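Local atomic coordinates of 2-c-methyl-d-erythritol 2,4-cyclodiphosphate synthase (Plasmodium falciparum, PDB entry 4C81), a protein that probably catalyses the cyclisation of 4-diphosphocytidyl-2-C-methyl-D-erythritol 2-phosphate to 2-C-methyl-D-erythritol 2,4-cyclodiphosphate with release of CMP, a step in isoprenoid precursor synthesis. Residues 12-17 with 170-175; 118-123 with 151-156; 64-69 with 138-143; 68-73 with 100-105. The protein carries 1 engineered substitution. All blocks are in the same frame, centred on the assembly; numbering follows the deposited sequence.

Contact 1 of 4, residues 12-17 with 170-175; sequences QGYDIH and AIECFA. With ZN (zinc ion), chain B; ZN (zinc ion), chain C.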
loop_
_atom_site.group_PDB
_atom_site.type_symbol
_atom_site.label_atom_id
_atom_site.label_comp_id
_atom_site.label_asym_id
_atom_site.label_seq_id
_atom_site.Cartn_x
_atom_site.Cartn_y
_atom_site.Cartn_z
ATOM N N GLN A 12 -6.248 2.614 -4.020
ATOM C CA GLN A 12 -5.197 3.066 -3.120
ATOM C C GLN A 12 -4.733 4.447 -3.548
ATOM O O GLN A 12 -4.366 4.652 -4.697
ATOM C CB GLN A 12 -4.008 2.118 -3.133
ATOM C CG GLN A 12 -2.932 2.503 -2.133
ATOM C CD GLN A 12 -1.739 1.601 -2.194
ATOM O OE1 GLN A 12 -0.963 1.650 -3.148
ATOM N NE2 GLN A 12 -1.577 0.765 -1.174
ATOM N N GLY A 13 -4.753 5.383 -2.609
ATOM C CA GLY A 13 -4.263 6.727 -2.838
ATOM C C GLY A 13 -2.989 6.931 -2.050
ATOM O O GLY A 13 -2.823 6.368 -0.971
ATOM N N TYR A 14 -2.070 7.689 -2.633
ATOM C CA TYR A 14 -0.830 8.053 -1.972
ATOM C C TYR A 14 -0.639 9.558 -2.076
ATOM O O TYR A 14 -0.986 10.171 -3.087
ATOM C CB TYR A 14 0.346 7.334 -2.625
ATOM C CG TYR A 14 1.689 7.892 -2.219
ATOM C CD1 TYR A 14 2.269 7.538 -1.014
ATOM C CD2 TYR A 14 2.370 8.777 -3.050
ATOM C CE1 TYR A 14 3.502 8.050 -0.634
ATOM C CE2 TYR A 14 3.606 9.289 -2.687
ATOM C CZ TYR A 14 4.163 8.922 -1.477
ATOM O OH TYR A 14 5.381 9.436 -1.114
ATOM N N ASP A 15 -0.100 10.159 -1.022
ATOM C CA ASP A 15 0.310 11.552 -1.087
ATOM C C ASP A 15 1.463 11.811 -0.131
ATOM O O ASP A 15 1.654 11.082 0.854
ATOM C CB ASP A 15 -0.864 12.480 -0.777
ATOM C CG ASP A 15 -0.611 13.917 -1.207
ATOM O OD1 ASP A 15 0.269 14.165 -2.069
ATOM O OD2 ASP A 15 -1.303 14.807 -0.673
ATOM N N ILE A 16 2.237 12.844 -0.453
ATOM C CA ILE A 16 3.362 13.292 0.357
ATOM C C ILE A 16 3.450 14.811 0.249
ATOM O O ILE A 16 3.265 15.373 -0.837
ATOM C CB ILE A 16 4.701 12.632 -0.102
ATOM C CG1 ILE A 16 5.888 13.171 0.710
ATOM C CG2 ILE A 16 4.931 12.839 -1.601
ATOM C CD1 ILE A 16 7.196 12.426 0.471
ATOM N N HIS A 17 3.704 15.477 1.378
ATOM C CA HIS A 17 3.995 16.906 1.369
ATOM C C HIS A 17 5.151 17.241 2.293
ATOM O O HIS A 17 5.358 16.577 3.312
ATOM C CB HIS A 17 2.752 17.727 1.726
ATOM C CG HIS A 17 1.753 17.799 0.612
ATOM N ND1 HIS A 17 1.984 18.508 -0.547
ATOM C CD2 HIS A 17 0.538 17.220 0.464
ATOM C CE1 HIS A 17 0.944 18.377 -1.353
ATOM N NE2 HIS A 17 0.054 17.601 -0.763
ATOM N N ALA A 170 9.106 15.631 5.632
ATOM C CA ALA A 170 7.861 15.352 4.927
ATOM C C ALA A 170 6.950 14.443 5.745
ATOM O O ALA A 170 7.379 13.836 6.728
ATOM C CB ALA A 170 8.158 14.719 3.569
ATOM N N ILE A 171 5.691 14.368 5.324
ATOM C CA ILE A 171 4.721 13.403 5.853
ATOM C C ILE A 171 4.008 12.742 4.677
ATOM O O ILE A 171 3.857 13.349 3.613
ATOM C CB ILE A 171 3.685 14.064 6.792
ATOM C CG1 ILE A 171 2.977 15.245 6.110
ATOM C CG2 ILE A 171 4.367 14.532 8.084
ATOM C CD1 ILE A 171 1.839 15.833 6.921
ATOM N N GLU A 172 3.575 11.500 4.857
ATOM C CA GLU A 172 2.907 10.796 3.763
ATOM C C GLU A 172 1.720 9.974 4.232
ATOM O O GLU A 172 1.558 9.693 5.425
ATOM C CB GLU A 172 3.897 9.973 2.922
ATOM C CG GLU A 172 4.540 8.768 3.578
ATOM C CD GLU A 172 5.543 8.068 2.649
ATOM O OE1 GLU A 172 6.079 8.730 1.730
ATOM O OE2 GLU A 172 5.790 6.858 2.843
ATOM N N CYS A 173 0.854 9.647 3.279
ATOM C CA CYS A 173 -0.402 8.962 3.565
ATOM C C CYS A 173 -0.678 7.923 2.489
ATOM O O CYS A 173 -0.486 8.193 1.301
ATOM C CB CYS A 173 -1.565 9.967 3.611
ATOM S SG CYS A 173 -3.114 9.257 4.218
ATOM N N PHE A 174 -1.113 6.739 2.921
ATOM C CA PHE A 174 -1.701 5.729 2.050
ATOM C C PHE A 174 -3.154 5.547 2.449
ATOM O O PHE A 174 -3.444 5.234 3.596
ATOM C CB PHE A 174 -0.974 4.390 2.194
ATOM C CG PHE A 174 0.402 4.389 1.617
ATOM C CD1 PHE A 174 1.469 4.890 2.345
ATOM C CD2 PHE A 174 0.635 3.895 0.342
ATOM C CE1 PHE A 174 2.756 4.896 1.813
ATOM C CE2 PHE A 174 1.918 3.894 -0.193
ATOM C CZ PHE A 174 2.974 4.398 0.541
ATOM N N ALA A 175 -4.064 5.751 1.506
ATOM C CA ALA A 175 -5.488 5.564 1.752
ATOM C C ALA A 175 -5.959 4.372 0.929
ATOM O O ALA A 175 -5.726 4.329 -0.268
ATOM C CB ALA A 175 -6.263 6.814 1.364
HETATM ZN ZN ZN B . -1.475 16.565 -1.644
HETATM ZN ZN ZN C . 8.159 8.329 0.713
HETATM O O HOH W 1 -1.626 16.312 -3.441
#
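Y14 and F174 meet across an antiparallel ladder in the mixed sheet of the YgbB-family fold. Backbone hydrogen bonds pair G13–A175, D15–C173 and H17–I171, the shortest 2.7 Å from G13 N to A175 O. Side chains pack more closely on the face of Y14, I16, E172 and F174. CG of Y14 stands anti to its backbone N (chi1 167°), and CD1 lies over one face of the F174 ring, offset toward the rim, 3.6 Å from F174 CZ. F174 meets F174 of the third subunit edge-to-face; an apolar ring suits this buried place. The other face is looser: D15 and H17 side chains do not pack on the opposite strand but bind a zinc ion, D15 OD2 and H17 NE2 each 2.0 Å from the metal, beside H67 and a water. D15 OD1 pairs with K157 of the second subunit. E172 OE1 binds another zinc ion with H159 of the second subunit and accepts a 3.0 Å hydrogen bond from Y14 OH, from above the carboxylate plane.

Contact 2 of 4, residues 118-123 with 151-156; sequences NVDINV and QISVKG. With CDP (cytidine-5'-diphosphate), chain D.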
loop_
_atom_site.group_PDB
_atom_site.type_symbol
_atom_site.label_atom_id
_atom_site.label_comp_id
_atom_site.label_asym_id
_atom_site.label_seq_id
_atom_site.Cartn_x
_atom_site.Cartn_y
_atom_site.Cartn_z
ATOM N N ASN A 118 -15.552 0.501 3.104
ATOM C CA ASN A 118 -14.777 1.157 4.151
ATOM C C ASN A 118 -13.501 1.758 3.582
ATOM O O ASN A 118 -13.115 1.458 2.453
ATOM C CB ASN A 118 -14.443 0.184 5.282
ATOM C CG ASN A 118 -13.358 -0.795 4.902
ATOM O OD1 ASN A 118 -13.474 -1.506 3.907
ATOM N ND2 ASN A 118 -12.285 -0.823 5.682
ATOM N N VAL A 119 -12.885 2.639 4.366
ATOM C CA VAL A 119 -11.596 3.232 4.026
ATOM C C VAL A 119 -10.653 3.039 5.221
ATOM O O VAL A 119 -11.069 3.169 6.378
ATOM C CB VAL A 119 -11.727 4.728 3.647
ATOM C CG1 VAL A 119 -12.188 5.563 4.834
ATOM C CG2 VAL A 119 -10.412 5.258 3.089
ATOM N N ASP A 120 -9.402 2.684 4.933
ATOM C CA ASP A 120 -8.361 2.517 5.948
ATOM C C ASP A 120 -7.183 3.386 5.532
ATOM O O ASP A 120 -6.659 3.246 4.430
ATOM C CB ASP A 120 -7.925 1.050 6.076
ATOM C CG ASP A 120 -7.020 0.802 7.288
ATOM O OD1 ASP A 120 -6.923 1.681 8.175
ATOM O OD2 ASP A 120 -6.408 -0.283 7.364
ATOM N N ILE A 121 -6.783 4.281 6.430
ATOM C CA ILE A 121 -5.836 5.336 6.125
ATOM C C ILE A 121 -4.623 5.192 7.038
ATOM O O ILE A 121 -4.766 5.082 8.258
ATOM C CB ILE A 121 -6.479 6.724 6.323
ATOM C CG1 ILE A 121 -7.718 6.877 5.428
ATOM C CG2 ILE A 121 -5.478 7.815 6.015
ATOM C CD1 ILE A 121 -8.671 7.952 5.881
ATOM N N ASN A 122 -3.440 5.165 6.426
ATOM C CA ASN A 122 -2.165 5.057 7.127
ATOM C C ASN A 122 -1.334 6.307 6.902
ATOM O O ASN A 122 -0.875 6.559 5.790
ATOM C CB ASN A 122 -1.387 3.855 6.606
ATOM C CG ASN A 122 -1.967 2.546 7.070
ATOM O OD1 ASN A 122 -2.187 2.350 8.259
ATOM N ND2 ASN A 122 -2.208 1.636 6.134
ATOM N N VAL A 123 -1.144 7.087 7.963
ATOM C CA VAL A 123 -0.275 8.257 7.921
ATOM C C VAL A 123 1.093 7.869 8.464
ATOM O O VAL A 123 1.187 7.262 9.523
ATOM C CB VAL A 123 -0.855 9.417 8.752
ATOM C CG1 VAL A 123 0.096 10.618 8.760
ATOM C CG2 VAL A 123 -2.226 9.822 8.215
ATOM N N GLN A 151 -17.239 3.211 9.065
ATOM C CA GLN A 151 -16.629 2.856 7.782
ATOM C C GLN A 151 -15.237 3.464 7.587
ATOM O O GLN A 151 -14.659 3.322 6.508
ATOM C CB GLN A 151 -17.533 3.307 6.632
ATOM C CG GLN A 151 -18.875 2.600 6.600
ATOM C CD GLN A 151 -19.859 3.248 5.647
ATOM O OE1 GLN A 151 -20.722 4.017 6.066
ATOM N NE2 GLN A 151 -19.735 2.945 4.363
ATOM N N ILE A 152 -14.709 4.134 8.614
ATOM C CA ILE A 152 -13.446 4.879 8.507
ATOM C C ILE A 152 -12.431 4.457 9.575
ATOM O O ILE A 152 -12.763 4.346 10.756
ATOM C CB ILE A 152 -13.685 6.398 8.655
ATOM C CG1 ILE A 152 -14.731 6.883 7.647
ATOM C CG2 ILE A 152 -12.381 7.169 8.476
ATOM C CD1 ILE A 152 -15.206 8.297 7.911
ATOM N N SER A 153 -11.195 4.227 9.138
ATOM C CA SER A 153 -10.060 4.017 10.027
ATOM C C SER A 153 -8.952 4.980 9.632
ATOM O O SER A 153 -8.669 5.151 8.445
ATOM C CB SER A 153 -9.545 2.586 9.915
ATOM O OG SER A 153 -8.285 2.445 10.548
ATOM N N VAL A 154 -8.341 5.613 10.631
ATOM C CA VAL A 154 -7.139 6.418 10.425
ATOM C C VAL A 154 -6.123 6.089 11.520
ATOM O O VAL A 154 -6.456 6.077 12.709
ATOM C CB VAL A 154 -7.446 7.931 10.384
ATOM C CG1 VAL A 154 -8.027 8.416 11.705
ATOM C CG2 VAL A 154 -6.187 8.715 10.023
ATOM N N LYS A 155 -4.894 5.795 11.094
ATOM C CA LYS A 155 -3.821 5.357 11.984
ATOM C C LYS A 155 -2.540 6.082 11.593
ATOM O O LYS A 155 -2.325 6.372 10.411
ATOM C CB LYS A 155 -3.598 3.841 11.860
ATOM C CG LYS A 155 -4.864 3.015 11.632
ATOM C CD LYS A 155 -4.613 1.509 11.757
ATOM C CE LYS A 155 -3.803 0.944 10.600
ATOM N NZ LYS A 155 -4.508 1.006 9.289
ATOM N N GLY A 156 -1.690 6.352 12.584
ATOM C CA GLY A 156 -0.393 6.976 12.363
ATOM C C GLY A 156 0.750 6.097 12.834
ATOM O O GLY A 156 0.616 5.371 13.818
HETATM O O3B CDP D . 7.523 1.901 17.707
HETATM P PB CDP D . 5.959 1.585 17.420
HETATM O O1B CDP D . 5.975 0.273 16.512
HETATM O O2B CDP D . 5.180 1.361 18.665
HETATM O O3A CDP D . 5.369 2.744 16.464
HETATM P PA CDP D . 5.634 4.322 16.675
HETATM O O1A CDP D . 6.688 4.574 17.681
HETATM O O2A CDP D . 5.763 4.917 15.329
HETATM O "O5'" CDP D . 4.232 4.826 17.281
HETATM C "C5'" CDP D . 3.502 4.062 18.249
HETATM C "C4'" CDP D . 2.051 4.543 18.315
HETATM O "O4'" CDP D . 2.077 5.989 18.419
HETATM C "C3'" CDP D . 1.314 4.262 17.008
HETATM O "O3'" CDP D . 0.744 2.949 17.023
HETATM C "C2'" CDP D . 0.224 5.328 17.044
HETATM O "O2'" CDP D . -0.860 4.901 17.876
HETATM C "C1'" CDP D . 0.921 6.527 17.707
HETATM N N1 CDP D . 1.300 7.512 16.649
HETATM C C2 CDP D . 0.294 8.296 16.055
HETATM O O2 CDP D . -0.881 8.173 16.398
HETATM N N3 CDP D . 0.637 9.220 15.066
HETATM C C4 CDP D . 1.956 9.381 14.648
HETATM N N4 CDP D . 2.229 10.276 13.703
HETATM C C5 CDP D . 2.959 8.614 15.233
HETATM C C6 CDP D . 2.638 7.686 16.223
#
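K155 NZ is gripped by several oxygens at once: D120 OD1 at 2.7 Å in a salt bridge, N122 OD1 at 2.9 Å, a weak bond to D120 OD2, and Q12 O of the third subunit. Bends at chi3 (-71°) and chi4 (-66°) fold the long lysine chain back so that NZ reaches the neighbouring strand, where it meets D120 OD1 on the syn side. S153 OG lies 2.8 Å from D120 OD1, and D120 OD2 takes Q12 N of the third subunit, so this acidic group is shared between the sheet and the trimer interface. The opposite face is branched and apolar, as suits burial: V119 CG1 touches I152 CG2 at 4.0 Å, I121 CG2 faces V154 CG2 at 4.2 Å, and I141 of helix 130-145 packs on both I121 and I152. At the far end G156, lacking a side chain, leaves room for the cytosine ring of CDP, and G156 O lies 3.3 Å from CDP C2'. In-register parallel strands joined through a covering helix make this a beta-alpha-beta crossover.

Contact 3 of 4, residues 64-69 with 138-143; sequences IIYHSI and IKNIST. With ZN (zinc ion), chain B.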
loop_
_atom_site.group_PDB
_atom_site.type_symbol
_atom_site.label_atom_id
_atom_site.label_comp_id
_atom_site.label_asym_id
_atom_site.label_seq_id
_atom_site.Cartn_x
_atom_site.Cartn_y
_atom_site.Cartn_z
ATOM N N ILE A 64 -2.537 15.670 3.170
ATOM C CA ILE A 64 -2.242 14.348 2.608
ATOM C C ILE A 64 -3.394 13.353 2.773
ATOM O O ILE A 64 -3.570 12.465 1.937
ATOM C CB ILE A 64 -0.925 13.731 3.184
ATOM C CG1 ILE A 64 -0.951 13.695 4.717
ATOM C CG2 ILE A 64 0.300 14.494 2.666
ATOM C CD1 ILE A 64 0.222 12.953 5.339
ATOM N N ILE A 65 -4.173 13.493 3.844
ATOM C CA ILE A 65 -5.288 12.579 4.094
ATOM C C ILE A 65 -6.410 12.799 3.075
ATOM O O ILE A 65 -6.829 11.863 2.383
ATOM C CB ILE A 65 -5.821 12.706 5.540
ATOM C CG1 ILE A 65 -4.763 12.221 6.539
ATOM C CG2 ILE A 65 -7.099 11.914 5.718
ATOM C CD1 ILE A 65 -5.206 12.308 7.989
ATOM N N TYR A 66 -6.895 14.033 2.975
ATOM C CA TYR A 66 -7.948 14.338 2.004
ATOM C C TYR A 66 -7.520 14.046 0.568
ATOM O O TYR A 66 -8.301 13.490 -0.209
ATOM C CB TYR A 66 -8.414 15.798 2.123
ATOM C CG TYR A 66 -9.407 16.097 3.243
ATOM C CD1 TYR A 66 -9.972 15.084 4.025
ATOM C CD2 TYR A 66 -9.815 17.405 3.486
ATOM C CE1 TYR A 66 -10.886 15.372 5.029
ATOM C CE2 TYR A 66 -10.733 17.700 4.488
ATOM C CZ TYR A 66 -11.260 16.682 5.253
ATOM O OH TYR A 66 -12.169 16.972 6.242
ATOM N N HIS A 67 -6.288 14.413 0.219
ATOM C CA HIS A 67 -5.790 14.207 -1.139
ATOM C C HIS A 67 -5.666 12.716 -1.462
ATOM O O HIS A 67 -6.094 12.273 -2.532
ATOM C CB HIS A 67 -4.451 14.915 -1.364
ATOM C CG HIS A 67 -4.497 16.393 -1.127
ATOM N ND1 HIS A 67 -3.364 17.178 -1.096
ATOM C CD2 HIS A 67 -5.538 17.224 -0.885
ATOM C CE1 HIS A 67 -3.706 18.430 -0.851
ATOM N NE2 HIS A 67 -5.019 18.486 -0.722
ATOM N N SER A 68 -5.096 11.939 -0.542
ATOM C CA SER A 68 -4.947 10.499 -0.773
ATOM C C SER A 68 -6.303 9.789 -0.827
ATOM O O SER A 68 -6.482 8.864 -1.613
ATOM C CB SER A 68 -4.047 9.854 0.284
ATOM O OG SER A 68 -4.664 9.841 1.550
ATOM N N ILE A 69 -7.255 10.226 -0.004
ATOM C CA ILE A 69 -8.619 9.685 -0.064
ATOM C C ILE A 69 -9.244 9.930 -1.444
ATOM O O ILE A 69 -9.803 9.010 -2.046
ATOM C CB ILE A 69 -9.522 10.272 1.047
ATOM C CG1 ILE A 69 -9.136 9.696 2.410
ATOM C CG2 ILE A 69 -10.995 9.959 0.769
ATOM C CD1 ILE A 69 -9.713 10.459 3.583
ATOM N N ILE A 138 -11.867 11.567 11.696
ATOM C CA ILE A 138 -12.917 10.615 11.336
ATOM C C ILE A 138 -14.275 11.312 11.178
ATOM O O ILE A 138 -15.034 10.998 10.256
ATOM C CB ILE A 138 -12.999 9.450 12.352
ATOM C CG1 ILE A 138 -11.760 8.553 12.217
ATOM C CG2 ILE A 138 -14.261 8.631 12.142
ATOM C CD1 ILE A 138 -11.693 7.435 13.233
ATOM N N LYS A 139 -14.566 12.261 12.068
ATOM C CA LYS A 139 -15.791 13.060 11.973
ATOM C C LYS A 139 -15.811 13.878 10.682
ATOM O O LYS A 139 -16.832 13.934 9.993
ATOM C CB LYS A 139 -15.930 13.986 13.188
ATOM C CG LYS A 139 -17.233 14.783 13.221
ATOM C CD LYS A 139 -17.352 15.599 14.497
ATOM C CE LYS A 139 -18.620 16.437 14.502
ATOM N NZ LYS A 139 -18.753 17.244 15.747
ATOM N N ASN A 140 -14.679 14.502 10.361
ATOM C CA ASN A 140 -14.545 15.303 9.147
ATOM C C ASN A 140 -14.712 14.467 7.879
ATOM O O ASN A 140 -15.430 14.863 6.964
ATOM C CB ASN A 140 -13.192 16.017 9.121
ATOM C CG ASN A 140 -13.104 17.158 10.119
ATOM O OD1 ASN A 140 -14.102 17.556 10.727
ATOM N ND2 ASN A 140 -11.899 17.696 10.289
ATOM N N ILE A 141 -14.054 13.310 7.831
ATOM C CA ILE A 141 -14.162 12.417 6.675
ATOM C C ILE A 141 -15.600 11.910 6.493
ATOM O O ILE A 141 -16.107 11.856 5.368
ATOM C CB ILE A 141 -13.199 11.209 6.792
ATOM C CG1 ILE A 141 -11.746 11.673 6.717
ATOM C CG2 ILE A 141 -13.476 10.189 5.694
ATOM C CD1 ILE A 141 -10.758 10.629 7.173
ATOM N N SER A 142 -16.247 11.538 7.597
ATOM C CA SER A 142 -17.628 11.050 7.561
ATOM C C SER A 142 -18.574 12.113 7.006
ATOM O O SER A 142 -19.483 11.803 6.235
ATOM C CB SER A 142 -18.087 10.605 8.952
ATOM O OG SER A 142 -18.034 11.672 9.881
ATOM N N THR A 143 -18.341 13.365 7.392
ATOM C CA THR A 143 -19.174 14.483 6.949
ATOM C C THR A 143 -19.005 14.784 5.457
ATOM O O THR A 143 -19.998 14.935 4.739
ATOM C CB THR A 143 -18.853 15.765 7.753
ATOM O OG1 THR A 143 -19.069 15.525 9.150
ATOM C CG2 THR A 143 -19.730 16.925 7.296
HETATM ZN ZN ZN B . -1.475 16.565 -1.644
HETATM O O HOH W 1 -1.626 16.312 -3.441
#
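I141 meets I65, Y66 and I69 where helix 130-145 lies beside helix 64-77. Most of the contact is apolar. I141 CD1 reaches I69 CD1 at 3.7 Å and I65 CG2 at 4.1 Å, crossing the I65 side chain at about a right angle. Its CG1 stands 4.2 Å from Y66 CE1, at the edge of the tyrosine ring. Long, branched isoleucines suit this place because the local axes lie 11.9 Å apart, crossing at -35°, a wide spacing that their tips span. I121 of the underlying strand packs on both I69 and I141.

Of the polar groups, Y66 OH ends 3.2 Å from N140 CB, a van der Waals touch with the two side chains at about a right angle. The amide of N140 is engaged otherwise, its ND2 donating to G47 O. Within helix 130-145 K139 O accepts from S142 OG at 2.6 Å and from T143 OG1 as well as T143 N, so both hydroxyls are tied to their own helix.

Metal binding lies well away from this seam: H67 ND1 is 2.1 Å from a zinc ion shared with D15 and H17, while H67 NE2 is hydrogen-bonded to S98 OG. Helix 64-77 thus offers isoleucine tips and the rim of a tyrosine to its neighbour and imidazole to the metal, and the helices are joined here by shape and burial rather than by directional bonds.

Contact 4 of 4, residues 68-73 with 100-105; sequences SIVDSI and IFLRYA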
loop_
_atom_site.group_PDB
_atom_site.type_symbol
_atom_site.label_atom_id
_atom_site.label_comp_id
_atom_site.label_asym_id
_atom_site.label_seq_id
_atom_site.Cartn_x
_atom_site.Cartn_y
_atom_site.Cartn_z
ATOM N N SER A 68 -5.096 11.939 -0.542
ATOM C CA SER A 68 -4.947 10.499 -0.773
ATOM C C SER A 68 -6.303 9.789 -0.827
ATOM O O SER A 68 -6.482 8.864 -1.613
ATOM C CB SER A 68 -4.047 9.854 0.284
ATOM O OG SER A 68 -4.664 9.841 1.550
ATOM N N ILE A 69 -7.255 10.226 -0.004
ATOM C CA ILE A 69 -8.619 9.685 -0.064
ATOM C C ILE A 69 -9.244 9.930 -1.444
ATOM O O ILE A 69 -9.803 9.010 -2.046
ATOM C CB ILE A 69 -9.522 10.272 1.047
ATOM C CG1 ILE A 69 -9.136 9.696 2.410
ATOM C CG2 ILE A 69 -10.995 9.959 0.769
ATOM C CD1 ILE A 69 -9.713 10.459 3.583
ATOM N N VAL A 70 -9.132 11.158 -1.949
ATOM C CA VAL A 70 -9.658 11.492 -3.279
ATOM C C VAL A 70 -9.043 10.594 -4.351
ATOM O O VAL A 70 -9.766 9.981 -5.135
ATOM C CB VAL A 70 -9.428 12.971 -3.641
ATOM C CG1 VAL A 70 -9.773 13.232 -5.101
ATOM C CG2 VAL A 70 -10.266 13.853 -2.745
ATOM N N ASP A 71 -7.720 10.476 -4.362
ATOM C CA ASP A 71 -7.059 9.657 -5.380
ATOM C C ASP A 71 -7.329 8.160 -5.215
ATOM O O ASP A 71 -7.261 7.414 -6.191
ATOM C CB ASP A 71 -5.559 9.963 -5.448
ATOM C CG ASP A 71 -5.263 11.246 -6.218
ATOM O OD1 ASP A 71 -6.121 11.703 -7.011
ATOM O OD2 ASP A 71 -4.161 11.795 -6.040
ATOM N N SER A 72 -7.657 7.720 -3.999
ATOM C CA SER A 72 -8.057 6.326 -3.790
ATOM C C SER A 72 -9.403 6.056 -4.467
ATOM O O SER A 72 -9.588 5.023 -5.108
ATOM C CB SER A 72 -8.101 5.952 -2.300
ATOM O OG SER A 72 -9.301 6.364 -1.662
ATOM N N ILE A 73 -10.327 7.000 -4.326
ATOM C CA ILE A 73 -11.640 6.916 -4.974
ATOM C C ILE A 73 -11.522 6.974 -6.503
ATOM O O ILE A 73 -12.102 6.139 -7.203
ATOM C CB ILE A 73 -12.575 8.043 -4.469
ATOM C CG1 ILE A 73 -12.929 7.813 -2.999
ATOM C CG2 ILE A 73 -13.853 8.116 -5.311
ATOM C CD1 ILE A 73 -13.576 9.000 -2.330
ATOM N N ILE A 100 -13.395 21.030 -2.716
ATOM C CA ILE A 100 -13.879 20.901 -4.089
ATOM C C ILE A 100 -13.613 19.491 -4.637
ATOM O O ILE A 100 -14.473 18.907 -5.299
ATOM C CB ILE A 100 -13.233 21.961 -5.019
ATOM C CG1 ILE A 100 -13.737 23.366 -4.666
ATOM C CG2 ILE A 100 -13.538 21.665 -6.479
ATOM C CD1 ILE A 100 -12.927 24.483 -5.303
ATOM N N PHE A 101 -12.433 18.945 -4.345
ATOM C CA PHE A 101 -12.061 17.610 -4.831
ATOM C C PHE A 101 -12.793 16.485 -4.103
ATOM O O PHE A 101 -13.144 15.478 -4.718
ATOM C CB PHE A 101 -10.548 17.377 -4.714
ATOM C CG PHE A 101 -9.704 18.378 -5.463
ATOM C CD1 PHE A 101 -10.096 18.871 -6.705
ATOM C CD2 PHE A 101 -8.505 18.824 -4.919
ATOM C CE1 PHE A 101 -9.309 19.792 -7.386
ATOM C CE2 PHE A 101 -7.714 19.741 -5.596
ATOM C CZ PHE A 101 -8.117 20.227 -6.830
ATOM N N LEU A 102 -13.003 16.640 -2.799
ATOM C CA LEU A 102 -13.723 15.639 -2.015
ATOM C C LEU A 102 -15.202 15.568 -2.408
ATOM O O LEU A 102 -15.782 14.481 -2.426
ATOM C CB LEU A 102 -13.590 15.901 -0.509
ATOM C CG LEU A 102 -12.369 15.310 0.207
ATOM C CD1 LEU A 102 -12.425 13.786 0.218
ATOM C CD2 LEU A 102 -11.069 15.789 -0.407
ATOM N N ARG A 103 -15.808 16.714 -2.716
ATOM C CA ARG A 103 -17.205 16.723 -3.167
ATOM C C ARG A 103 -17.331 16.125 -4.568
ATOM O O ARG A 103 -18.304 15.433 -4.853
ATOM C CB ARG A 103 -17.836 18.125 -3.092
ATOM C CG ARG A 103 -17.385 19.137 -4.144
ATOM C CD ARG A 103 -18.476 20.172 -4.412
ATOM N NE ARG A 103 -18.947 20.813 -3.183
ATOM C CZ ARG A 103 -18.374 21.864 -2.595
ATOM N NH1 ARG A 103 -17.287 22.434 -3.108
ATOM N NH2 ARG A 103 -18.899 22.354 -1.476
ATOM N N TYR A 104 -16.344 16.379 -5.427
ATOM C CA TYR A 104 -16.302 15.753 -6.751
ATOM C C TYR A 104 -16.259 14.235 -6.602
ATOM O O TYR A 104 -17.032 13.518 -7.240
ATOM C CB TYR A 104 -15.091 16.230 -7.567
ATOM C CG TYR A 104 -14.882 15.447 -8.851
ATOM C CD1 TYR A 104 -15.647 15.712 -9.986
ATOM C CD2 TYR A 104 -13.937 14.423 -8.924
ATOM C CE1 TYR A 104 -15.470 14.991 -11.160
ATOM C CE2 TYR A 104 -13.754 13.694 -10.096
ATOM C CZ TYR A 104 -14.523 13.983 -11.210
ATOM O OH TYR A 104 -14.350 13.269 -12.372
ATOM N N ALA A 105 -15.360 13.758 -5.744
ATOM C CA ALA A 105 -15.193 12.322 -5.522
ATOM C C ALA A 105 -16.463 11.674 -4.971
ATOM O O ALA A 105 -16.852 10.594 -5.416
ATOM C CB ALA A 105 -14.012 12.064 -4.585
#
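V70, I73 and A105 belong to a helix–helix seam in the alpha layer of the fold, where helices 64-77 and 97-111 run in roughly the same direction, their local axes 9.5 Å apart and crossing at 27°. A105 suits the close approach, since its single CB lets the larger I73 settle against it: I73 CD1 comes to 3.8 Å from A105 CB. One turn earlier, V70 lies against F101 and L102. V70 CG2, anti to the carbonyl carbon, rests 4.0 Å from F101 CB and 3.8 Å from F101 O. V70 also borders L102, although the modelled closeness of their methyl groups is doubtful. At the end of the seam I69 CG2 meets L102 CD1 at 4.1 Å, the side chains crossing at about a right angle.

Polar groups turn elsewhere. S72 OG donates to I69 O at 2.7 Å, a bond that satisfies this buried hydroxyl within its own helix; I69 O also accepts from I73 N, while D71 OD1 holds I82 N. The F101 ring leads away from the seam to meet F86, which also receives Y104 edge-to-face; the side chain of F101 lies about 8 Å from a bound zinc ion and from a bound CDP. Such near-parallel packing through small and branched aliphatic residues, with helix 64-77 on the sheet and helix 97-111 against its side, is that of the helical layer of an alpha/beta fold.

Overall arrangement
Contact 1 joins strands from near the two ends of the chain, and the other three are nested inside the loop it closes; contact 4 closes before contact 2 opens, while contacts 2 and 3 interlock. Contacts 1 and 2 lie in one mixed sheet, their centres 12 Å apart, because strands 170-181 and 114-124 are neighbours. Contacts 3 and 4, centres 9 Å apart, both start from helix 64-77. Contact 3 also sits 9 Å from contact 2, whose crossover helix it uses; I121 and I69 link sheet to helices. Contacts 1 and 3 supply the three protein ligands of one zinc ion, so sheet and helix layer together build the metal site, while contacts 1 and 2 reach neighbouring subunits.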